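Local coordinates for protein 2-Cys peroxiredoxin (Plasmodium yoelii, PDB 2H01) that probably reduces hydrogen peroxide and organic hydroperoxides to water and alcohols, as a thiol-dependent peroxidase of the 2-Cys peroxiredoxin family, at residues A[12-17]-A[81-86]; A[31-36]-A[155-160]; A[111-116]-A[121-126]. One frame throughout, in Å; residues are numbered along the deposited sequence.

Contact 1 (A[12-17]-A[81-86])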
loop_
_atom_site.group_PDB
_atom_site.type_symbol
_atom_site.label_atom_id
_atom_site.label_comp_id
_atom_site.label_asym_id
_atom_site.label_seq_id
_atom_site.Cartn_x
_atom_site.Cartn_y
_atom_site.Cartn_z
ATOM N N GLU A 12 4.081 -12.612 -6.524
ATOM C CA GLU A 12 2.905 -13.419 -6.831
ATOM C C GLU A 12 1.763 -12.622 -6.206
ATOM O O GLU A 12 1.983 -11.880 -5.246
ATOM C CB GLU A 12 2.984 -14.807 -6.174
ATOM C CG GLU A 12 4.035 -15.760 -6.752
ATOM C CD GLU A 12 3.842 -16.036 -8.241
ATOM O OE1 GLU A 12 4.065 -15.112 -9.050
ATOM O OE2 GLU A 12 3.464 -17.174 -8.606
ATOM N N ALA A 13 0.553 -12.777 -6.725
ATOM C CA ALA A 13 -0.557 -12.006 -6.193
ATOM C C ALA A 13 -1.918 -12.662 -6.316
ATOM O O ALA A 13 -2.152 -13.495 -7.190
ATOM C CB ALA A 13 -0.598 -10.639 -6.872
ATOM N N VAL A 14 -2.757 -12.375 -5.336
ATOM C CA VAL A 14 -4.163 -12.671 -5.408
ATOM C C VAL A 14 -4.958 -11.430 -5.682
ATOM O O VAL A 14 -4.927 -10.477 -4.913
ATOM C CB VAL A 14 -4.684 -13.230 -4.129
ATOM C CG1 VAL A 14 -6.049 -13.803 -4.348
ATOM C CG2 VAL A 14 -3.748 -14.233 -3.588
ATOM N N PHE A 15 -5.692 -11.456 -6.778
ATOM C CA PHE A 15 -6.504 -10.301 -7.144
ATOM C C PHE A 15 -7.872 -10.288 -6.470
ATOM O O PHE A 15 -8.226 -11.212 -5.737
ATOM C CB PHE A 15 -6.670 -10.262 -8.665
ATOM C CG PHE A 15 -5.370 -10.150 -9.418
ATOM C CD1 PHE A 15 -4.538 -9.046 -9.241
ATOM C CD2 PHE A 15 -4.982 -11.138 -10.316
ATOM C CE1 PHE A 15 -3.340 -8.926 -9.952
ATOM C CE2 PHE A 15 -3.781 -11.028 -11.032
ATOM C CZ PHE A 15 -2.961 -9.919 -10.850
ATOM N N GLY A 16 -8.633 -9.234 -6.714
ATOM C CA GLY A 16 -10.048 -9.240 -6.410
ATOM C C GLY A 16 -10.760 -10.439 -6.988
ATOM O O GLY A 16 -11.415 -11.173 -6.280
ATOM N N ASP A 17 -10.629 -10.616 -8.291
ATOM C CA ASP A 17 -10.890 -11.888 -8.950
ATOM C C ASP A 17 -10.798 -13.115 -8.040
ATOM O O ASP A 17 -11.517 -14.081 -8.234
ATOM C CB ASP A 17 -9.972 -12.073 -10.162
ATOM C CG ASP A 17 -10.361 -11.199 -11.333
ATOM O OD1 ASP A 17 -11.298 -11.555 -12.061
ATOM O OD2 ASP A 17 -9.777 -10.139 -11.619
ATOM N N ALA A 81 -6.920 -18.285 0.918
ATOM C CA ALA A 81 -7.640 -18.961 1.985
ATOM C C ALA A 81 -8.184 -17.960 3.001
ATOM O O ALA A 81 -9.227 -18.199 3.611
ATOM C CB ALA A 81 -6.720 -19.965 2.684
ATOM N N TRP A 82 -7.482 -16.844 3.182
ATOM C CA TRP A 82 -7.919 -15.828 4.136
ATOM C C TRP A 82 -9.081 -15.017 3.569
ATOM O O TRP A 82 -9.925 -14.527 4.315
ATOM C CB TRP A 82 -6.761 -14.898 4.491
ATOM C CG TRP A 82 -6.967 -14.114 5.744
ATOM C CD1 TRP A 82 -7.708 -14.480 6.824
ATOM C CD2 TRP A 82 -6.310 -12.893 6.105
ATOM N NE1 TRP A 82 -7.552 -13.571 7.844
ATOM C CE2 TRP A 82 -6.697 -12.586 7.429
ATOM C CE3 TRP A 82 -5.426 -12.033 5.439
ATOM C CZ2 TRP A 82 -6.229 -11.454 8.105
ATOM C CZ3 TRP A 82 -4.960 -10.909 6.106
ATOM C CH2 TRP A 82 -5.362 -10.629 7.430
ATOM N N LYS A 83 -9.114 -14.872 2.246
ATOM C CA LYS A 83 -10.195 -14.147 1.595
ATOM C C LYS A 83 -11.453 -15.019 1.605
ATOM O O LYS A 83 -12.570 -14.506 1.641
ATOM C CB LYS A 83 -9.825 -13.792 0.146
ATOM C CG LYS A 83 -8.726 -12.742 0.006
ATOM C CD LYS A 83 -8.526 -12.325 -1.442
ATOM C CE LYS A 83 -9.787 -11.695 -2.011
ATOM N NZ LYS A 83 -9.594 -11.148 -3.378
ATOM N N LYS A 84 -11.266 -16.338 1.566
ATOM C CA LYS A 84 -12.398 -17.262 1.581
ATOM C C LYS A 84 -12.914 -17.507 2.992
ATOM O O LYS A 84 -13.777 -18.363 3.201
ATOM C CB LYS A 84 -12.013 -18.594 0.938
ATOM C CG LYS A 84 -11.955 -18.531 -0.568
ATOM C CD LYS A 84 -11.467 -19.831 -1.146
ATOM C CE LYS A 84 -11.481 -19.766 -2.656
ATOM N NZ LYS A 84 -10.662 -20.875 -3.233
ATOM N N THR A 85 -12.381 -16.749 3.950
ATOM C CA THR A 85 -12.781 -16.860 5.353
ATOM C C THR A 85 -13.568 -15.611 5.757
ATOM O O THR A 85 -13.032 -14.500 5.769
ATOM C CB THR A 85 -11.548 -17.006 6.278
ATOM O OG1 THR A 85 -10.775 -18.145 5.869
ATOM C CG2 THR A 85 -11.987 -17.197 7.725
ATOM N N PRO A 86 -14.853 -15.789 6.106
ATOM C CA PRO A 86 -15.779 -14.728 6.515
ATOM C C PRO A 86 -15.288 -13.911 7.691
ATOM O O PRO A 86 -14.610 -14.428 8.584
ATOM C CB PRO A 86 -17.057 -15.491 6.868
ATOM C CG PRO A 86 -16.949 -16.764 6.072
ATOM C CD PRO A 86 -15.496 -17.112 6.221
HETATM O O HOH W 1 -7.296 -9.787 -3.108
#
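K83 reaches from the last turn of helix 76-83 to the turn just after strand 10-14 and binds backbone oxygens of that turn. Its NZ gives a hydrogen bond of 2.7 Å to F15 O. The ammonium comes in bent off the C=O direction, with a C=O...N angle of 130°, and lies 30° out of the carbonyl plane. A second, weak bond joins K83 NZ to G16 O at 3.4 Å. One water accepts from K83 NZ at 2.7 Å. The same water lies 3.1 Å from V14 O and may donate to it. NZ also bonds I95 O and, weakly, N18 OD1. Its charge is therefore met mainly by neutral oxygens of the backbone, which probably helps it to sit in this buried place.

The lysine chain is not fully extended. It bends at chi3 (62°), about the CG-CD bond, and this kink turns the ammonium toward the chain after V14. Below the tip, K83 CD packs on V14 CG1 at 4.1 Å. The two side chains run past each other in opposite directions. V14 also touches K76 and H79 of the same helix. Within 81-86, T85 OG1 donates to A81 O at 2.7 Å, which ties the residues after the helix back to its last turn. K83 thus helps to join the sheet strand, the turn after it and the C-terminal end of a flanking helix, in the layered helix-and-sheet build of the thioredoxin-like peroxiredoxin fold.

Contact 2 (A[31-36]-A[155-160])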
loop_
_atom_site.group_PDB
_atom_site.type_symbol
_atom_site.label_atom_id
_atom_site.label_comp_id
_atom_site.label_asym_id
_atom_site.label_seq_id
_atom_site.Cartn_x
_atom_site.Cartn_y
_atom_site.Cartn_z
ATOM N N LYS A 31 0.639 4.910 -15.211
ATOM C CA LYS A 31 -0.724 4.406 -15.241
ATOM C C LYS A 31 -1.500 4.861 -14.015
ATOM O O LYS A 31 -2.498 5.567 -14.129
ATOM C CB LYS A 31 -0.743 2.870 -15.305
ATOM C CG LYS A 31 -0.056 2.275 -16.531
ATOM C CD LYS A 31 -0.736 2.721 -17.813
ATOM C CE LYS A 31 0.131 2.435 -19.028
ATOM N NZ LYS A 31 0.547 1.004 -19.089
ATOM N N LYS A 32 -0.950 4.534 -12.852
ATOM C CA LYS A 32 -1.628 4.605 -11.574
ATOM C C LYS A 32 -0.689 5.192 -10.528
ATOM O O LYS A 32 0.514 5.053 -10.645
ATOM C CB LYS A 32 -2.006 3.198 -11.149
ATOM C CG LYS A 32 -3.466 2.944 -11.094
ATOM C CD LYS A 32 -4.077 2.880 -12.470
ATOM C CE LYS A 32 -5.503 2.418 -12.369
ATOM N NZ LYS A 32 -6.314 3.470 -11.732
ATOM N N TYR A 33 -1.232 5.808 -9.483
ATOM C CA TYR A 33 -0.416 6.095 -8.313
ATOM C C TYR A 33 -0.575 4.791 -7.534
ATOM O O TYR A 33 -1.561 4.078 -7.732
ATOM C CB TYR A 33 -1.005 7.248 -7.491
ATOM C CG TYR A 33 -1.001 8.584 -8.179
ATOM C CD1 TYR A 33 -1.855 8.837 -9.255
ATOM C CD2 TYR A 33 -0.155 9.604 -7.743
ATOM C CE1 TYR A 33 -1.873 10.081 -9.883
ATOM C CE2 TYR A 33 -0.158 10.854 -8.356
ATOM C CZ TYR A 33 -1.019 11.086 -9.428
ATOM O OH TYR A 33 -1.021 12.305 -10.052
ATOM N N VAL A 34 0.368 4.469 -6.658
ATOM C CA VAL A 34 0.258 3.224 -5.905
ATOM C C VAL A 34 0.317 3.438 -4.403
ATOM O O VAL A 34 1.165 4.176 -3.921
ATOM C CB VAL A 34 1.393 2.234 -6.272
ATOM C CG1 VAL A 34 1.240 0.938 -5.462
ATOM C CG2 VAL A 34 1.371 1.938 -7.772
ATOM N N LEU A 35 -0.605 2.807 -3.677
ATOM C CA LEU A 35 -0.593 2.876 -2.221
ATOM C C LEU A 35 -0.219 1.462 -1.781
ATOM O O LEU A 35 -1.060 0.557 -1.771
ATOM C CB LEU A 35 -1.961 3.260 -1.639
ATOM C CG LEU A 35 -2.060 3.731 -0.163
ATOM C CD1 LEU A 35 -1.862 2.591 0.810
ATOM C CD2 LEU A 35 -1.036 4.805 0.095
ATOM N N LEU A 36 1.054 1.273 -1.458
ATOM C CA LEU A 36 1.553 -0.018 -1.001
ATOM C C LEU A 36 1.547 0.002 0.520
ATOM O O LEU A 36 2.114 0.915 1.131
ATOM C CB LEU A 36 2.990 -0.245 -1.491
ATOM C CG LEU A 36 3.673 -1.505 -0.919
ATOM C CD1 LEU A 36 3.013 -2.752 -1.498
ATOM C CD2 LEU A 36 5.166 -1.503 -1.236
ATOM N N ASP A 155 -4.577 13.801 -2.217
ATOM C CA ASP A 155 -5.138 15.021 -2.801
ATOM C C ASP A 155 -4.087 16.118 -2.817
ATOM O O ASP A 155 -3.947 16.842 -3.799
ATOM C CB ASP A 155 -6.371 15.505 -2.021
ATOM C CG ASP A 155 -7.597 14.652 -2.273
ATOM O OD1 ASP A 155 -8.550 14.718 -1.471
ATOM O OD2 ASP A 155 -7.618 13.912 -3.281
ATOM N N ALA A 156 -3.348 16.245 -1.721
ATOM C CA ALA A 156 -2.307 17.260 -1.649
ATOM C C ALA A 156 -1.224 16.943 -2.694
ATOM O O ALA A 156 -0.750 17.838 -3.410
ATOM C CB ALA A 156 -1.699 17.298 -0.240
ATOM N N LEU A 157 -0.830 15.675 -2.783
ATOM C CA LEU A 157 0.192 15.301 -3.755
ATOM C C LEU A 157 -0.264 15.711 -5.161
ATOM O O LEU A 157 0.447 16.433 -5.865
ATOM C CB LEU A 157 0.466 13.791 -3.716
ATOM C CG LEU A 157 1.354 13.205 -4.832
ATOM C CD1 LEU A 157 2.740 13.878 -4.828
ATOM C CD2 LEU A 157 1.515 11.685 -4.615
ATOM N N GLN A 158 -1.456 15.269 -5.554
ATOM C CA GLN A 158 -1.960 15.597 -6.875
ATOM C C GLN A 158 -2.137 17.100 -7.074
ATOM O O GLN A 158 -1.989 17.587 -8.188
ATOM C CB GLN A 158 -3.257 14.825 -7.153
ATOM C CG GLN A 158 -3.031 13.315 -6.973
ATOM C CD GLN A 158 -4.215 12.451 -7.350
ATOM O OE1 GLN A 158 -5.365 12.881 -7.297
ATOM N NE2 GLN A 158 -3.933 11.202 -7.716
ATOM N N HIS A 159 -2.415 17.839 -6.002
ATOM C CA HIS A 159 -2.556 19.282 -6.126
ATOM C C HIS A 159 -1.158 19.901 -6.300
ATOM O O HIS A 159 -0.984 20.866 -7.047
ATOM C CB HIS A 159 -3.245 19.885 -4.896
ATOM C CG HIS A 159 -3.674 21.309 -5.085
ATOM N ND1 HIS A 159 -4.799 21.660 -5.805
ATOM C CD2 HIS A 159 -3.113 22.473 -4.675
ATOM C CE1 HIS A 159 -4.913 22.976 -5.828
ATOM N NE2 HIS A 159 -3.903 23.494 -5.151
ATOM N N HIS A 160 -0.160 19.334 -5.627
ATOM C CA HIS A 160 1.212 19.833 -5.739
ATOM C C HIS A 160 1.833 19.565 -7.119
ATOM O O HIS A 160 2.619 20.372 -7.616
ATOM C CB HIS A 160 2.103 19.198 -4.671
ATOM C CG HIS A 160 1.724 19.561 -3.269
ATOM N ND1 HIS A 160 2.379 19.053 -2.170
ATOM C CD2 HIS A 160 0.744 20.363 -2.786
ATOM C CE1 HIS A 160 1.821 19.525 -1.069
ATOM N NE2 HIS A 160 0.827 20.324 -1.415
#
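Y33 and Q158 meet because both turn CG anti to their own carbonyl carbon. For Y33, chi1 of -66° sends the ring out from the start of strand 33-38 toward helix 147-163. For Q158, chi1 of -55° is followed by an extended chi2, and the amide is carried to the ring. This is helix-on-sheet packing in the thioredoxin-like fold of the peroxiredoxins. The helix comes late in the chain and lies against a strand from its first part.

Q158 NE2 sits over one face of the Y33 ring, 3.2 Å above the plane and shifted toward the rim. Its nearest ring atom is Y33 CE1, also at 3.2 Å. The amide does not lie flat on the ring, for the two planes are 56° apart. The aliphatic part of Q158 follows the ring to its outer end, where CG lies 3.8 Å from Y33 OH. No hydrogen bond joins the two segments. The polar ends are held by other residues: Q158 NE2 donates to R64 O, and Y33 OH bonds E161 OE1, one turn of helix on from L157. The bond to R64 probably helps to keep the amide turned as it is.

L157 brings its CD2 methyl obliquely to ring atoms CD2 and CE2 of Y33. L157 also touches L126, on the strand next to 33-38, so the helix rests on two neighbouring strands. Y33 also packs on V66 of the parallel strand 66-72. The leucine contact is plain apolar packing, with L157 CD2 lying 4.1 Å from Y33 CD2.

Contact 3 (A[111-116]-A[121-126])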
loop_
_atom_site.group_PDB
_atom_site.type_symbol
_atom_site.label_atom_id
_atom_site.label_comp_id
_atom_site.label_asym_id
_atom_site.label_seq_id
_atom_site.Cartn_x
_atom_site.Cartn_y
_atom_site.Cartn_z
ATOM N N TYR A 111 12.112 -2.084 1.697
ATOM C CA TYR A 111 11.404 -0.922 2.215
ATOM C C TYR A 111 11.714 -0.683 3.686
ATOM O O TYR A 111 11.137 0.202 4.320
ATOM C CB TYR A 111 9.898 -1.097 1.977
ATOM C CG TYR A 111 9.502 -0.847 0.524
ATOM C CD1 TYR A 111 9.153 0.431 0.086
ATOM C CD2 TYR A 111 9.565 -1.865 -0.426
ATOM C CE1 TYR A 111 8.883 0.692 -1.261
ATOM C CE2 TYR A 111 9.294 -1.615 -1.782
ATOM C CZ TYR A 111 8.954 -0.333 -2.191
ATOM O OH TYR A 111 8.670 -0.073 -3.518
ATOM N N ASP A 112 12.651 -1.466 4.220
ATOM C CA ASP A 112 13.069 -1.358 5.620
ATOM C C ASP A 112 11.949 -1.472 6.632
ATOM O O ASP A 112 11.869 -0.674 7.567
ATOM C CB ASP A 112 13.802 -0.044 5.871
ATOM C CG ASP A 112 15.228 -0.064 5.362
ATOM O OD1 ASP A 112 15.894 -1.118 5.499
ATOM O OD2 ASP A 112 15.682 0.982 4.847
ATOM N N VAL A 113 11.088 -2.467 6.448
ATOM C CA VAL A 113 9.979 -2.680 7.363
ATOM C C VAL A 113 9.899 -4.142 7.750
ATOM O O VAL A 113 8.831 -4.648 8.095
ATOM C CB VAL A 113 8.638 -2.242 6.746
ATOM C CG1 VAL A 113 8.657 -0.746 6.500
ATOM C CG2 VAL A 113 8.387 -2.996 5.446
ATOM N N LEU A 114 11.027 -4.830 7.670
ATOM C CA LEU A 114 11.055 -6.231 8.058
ATOM C C LEU A 114 11.436 -6.282 9.534
ATOM O O LEU A 114 12.490 -5.780 9.924
ATOM C CB LEU A 114 12.076 -7.005 7.227
ATOM C CG LEU A 114 12.161 -8.503 7.542
ATOM C CD1 LEU A 114 10.790 -9.156 7.371
ATOM C CD2 LEU A 114 13.176 -9.154 6.617
ATOM N N PHE A 115 10.568 -6.861 10.357
ATOM C CA PHE A 115 10.850 -6.967 11.784
ATOM C C PHE A 115 11.583 -8.281 12.051
ATOM O O PHE A 115 11.058 -9.355 11.770
ATOM C CB PHE A 115 9.556 -6.897 12.598
ATOM C CG PHE A 115 9.783 -6.868 14.079
ATOM C CD1 PHE A 115 10.726 -6.008 14.632
ATOM C CD2 PHE A 115 9.067 -7.710 14.924
ATOM C CE1 PHE A 115 10.957 -5.989 16.006
ATOM C CE2 PHE A 115 9.288 -7.699 16.299
ATOM C CZ PHE A 115 10.235 -6.838 16.840
ATOM N N ASN A 116 12.788 -8.165 12.612
ATOM C CA ASN A 116 13.694 -9.289 12.910
ATOM C C ASN A 116 13.523 -10.512 12.008
ATOM O O ASN A 116 13.126 -11.593 12.442
ATOM C CB ASN A 116 13.654 -9.677 14.411
ATOM C CG ASN A 116 12.295 -10.183 14.876
ATOM O OD1 ASN A 116 11.258 -9.611 14.543
ATOM N ND2 ASN A 116 12.300 -11.251 15.683
ATOM N N LEU A 121 6.494 -4.749 9.345
ATOM C CA LEU A 121 5.899 -3.796 10.267
ATOM C C LEU A 121 4.819 -3.061 9.475
ATOM O O LEU A 121 4.906 -2.952 8.244
ATOM C CB LEU A 121 6.955 -2.794 10.736
ATOM C CG LEU A 121 8.108 -3.366 11.571
ATOM C CD1 LEU A 121 9.289 -2.434 11.498
ATOM C CD2 LEU A 121 7.657 -3.568 13.027
ATOM N N ARG A 122 3.803 -2.567 10.173
ATOM C CA ARG A 122 2.723 -1.820 9.530
ATOM C C ARG A 122 3.269 -0.537 8.882
ATOM O O ARG A 122 3.983 0.229 9.526
ATOM C CB ARG A 122 1.651 -1.468 10.560
ATOM C CG ARG A 122 0.764 -2.647 10.980
ATOM C CD ARG A 122 -0.210 -2.224 12.066
ATOM N NE ARG A 122 -1.191 -3.263 12.376
ATOM C CZ ARG A 122 -0.919 -4.399 13.018
ATOM N NH1 ARG A 122 0.314 -4.659 13.434
ATOM N NH2 ARG A 122 -1.882 -5.284 13.240
ATOM N N ALA A 123 2.937 -0.312 7.610
ATOM C CA ALA A 123 3.409 0.878 6.908
ATOM C C ALA A 123 2.577 1.242 5.673
ATOM O O ALA A 123 2.086 0.353 4.962
ATOM C CB ALA A 123 4.871 0.685 6.501
ATOM N N PHE A 124 2.413 2.545 5.430
ATOM C CA PHE A 124 1.685 3.014 4.249
ATOM C C PHE A 124 2.707 3.752 3.395
ATOM O O PHE A 124 3.348 4.695 3.857
ATOM C CB PHE A 124 0.534 3.972 4.608
ATOM C CG PHE A 124 -0.579 3.332 5.403
ATOM C CD1 PHE A 124 -1.238 2.200 4.930
ATOM C CD2 PHE A 124 -0.952 3.852 6.642
ATOM C CE1 PHE A 124 -2.255 1.588 5.690
ATOM C CE2 PHE A 124 -1.961 3.249 7.406
ATOM C CZ PHE A 124 -2.610 2.117 6.930
ATOM N N VAL A 125 2.872 3.313 2.155
ATOM C CA VAL A 125 3.836 3.925 1.250
ATOM C C VAL A 125 3.151 4.399 -0.023
ATOM O O VAL A 125 2.621 3.597 -0.793
ATOM C CB VAL A 125 4.940 2.921 0.882
ATOM C CG1 VAL A 125 6.047 3.617 0.088
ATOM C CG2 VAL A 125 5.502 2.295 2.157
ATOM N N LEU A 126 3.160 5.707 -0.242
ATOM C CA LEU A 126 2.521 6.273 -1.423
ATOM C C LEU A 126 3.573 6.542 -2.493
ATOM O O LEU A 126 4.577 7.210 -2.238
ATOM C CB LEU A 126 1.775 7.562 -1.051
ATOM C CG LEU A 126 1.224 8.427 -2.187
ATOM C CD1 LEU A 126 0.223 7.640 -3.026
ATOM C CD2 LEU A 126 0.595 9.681 -1.600
#
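L121 lies against V113 and F115, and its side chain runs along the backbone of V113 before it reaches the phenylalanine. L121 CB is 3.7 Å from V113 O. CG, the branch point, stays near that oxygen and comes within 4.0 Å of F115 CB. The two methyls then part. L121 CD1 keeps to the V113 carbonyl, 4.1 Å from its O. L121 CD2 turns to F115, 3.9 Å from F115 CB, and also nears F115 CG. F115 holds its CG anti to the backbone N (chi1 -174°), and the far end of its ring leads away from the leucine.

Beside this packing, L121 N donates to V113 O. The bond is 2.7 Å long and fairly straight, with an N-H...O angle of 160°. It sits beside a short beta hairpin, in which the weakly bonded strand about 114-115 runs antiparallel to strand 119-127. The hairpin follows helix 106-110 after a short turn. That helix ends in a Schellman motif, with D112 at positive phi as the C-prime residue, V113 N bonded to A108 O and D112 N to R109 O.

Further along, the contact is apolar and buried. V113 CG1 packs on A123 CB at 4.0 Å, and V113 also touches F38 on the neighbouring strand. The two segments lie further apart at Y111, whose ring meets V125 obliquely, with CE1 4.3 Å from V125 CG1. Y111 reaches L36 as well, and its OH makes a weak hydrogen bond to P7 O.

All three contacts reach the same mixed sheet. Contacts 2 and 3 touch directly, because strands 33-38 and 119-127 are antiparallel neighbours: L36 O lies 2.7 Å from V125 N, a probable hydrogen bond, and L157 CD2 packs on L126 CD2 at 3.7 Å. Their centres are 19 Å apart, and contact 3 is nested in the loop that contact 2 closes. Contact 1 stands apart: its centre is 26 Å from that of contact 2, and the two lie on opposite sides of the chain's centre. Its nearest atoms are about 9 Å from contact 3. None of the three includes C47, the predicted peroxidatic cysteine, and all lie away from it.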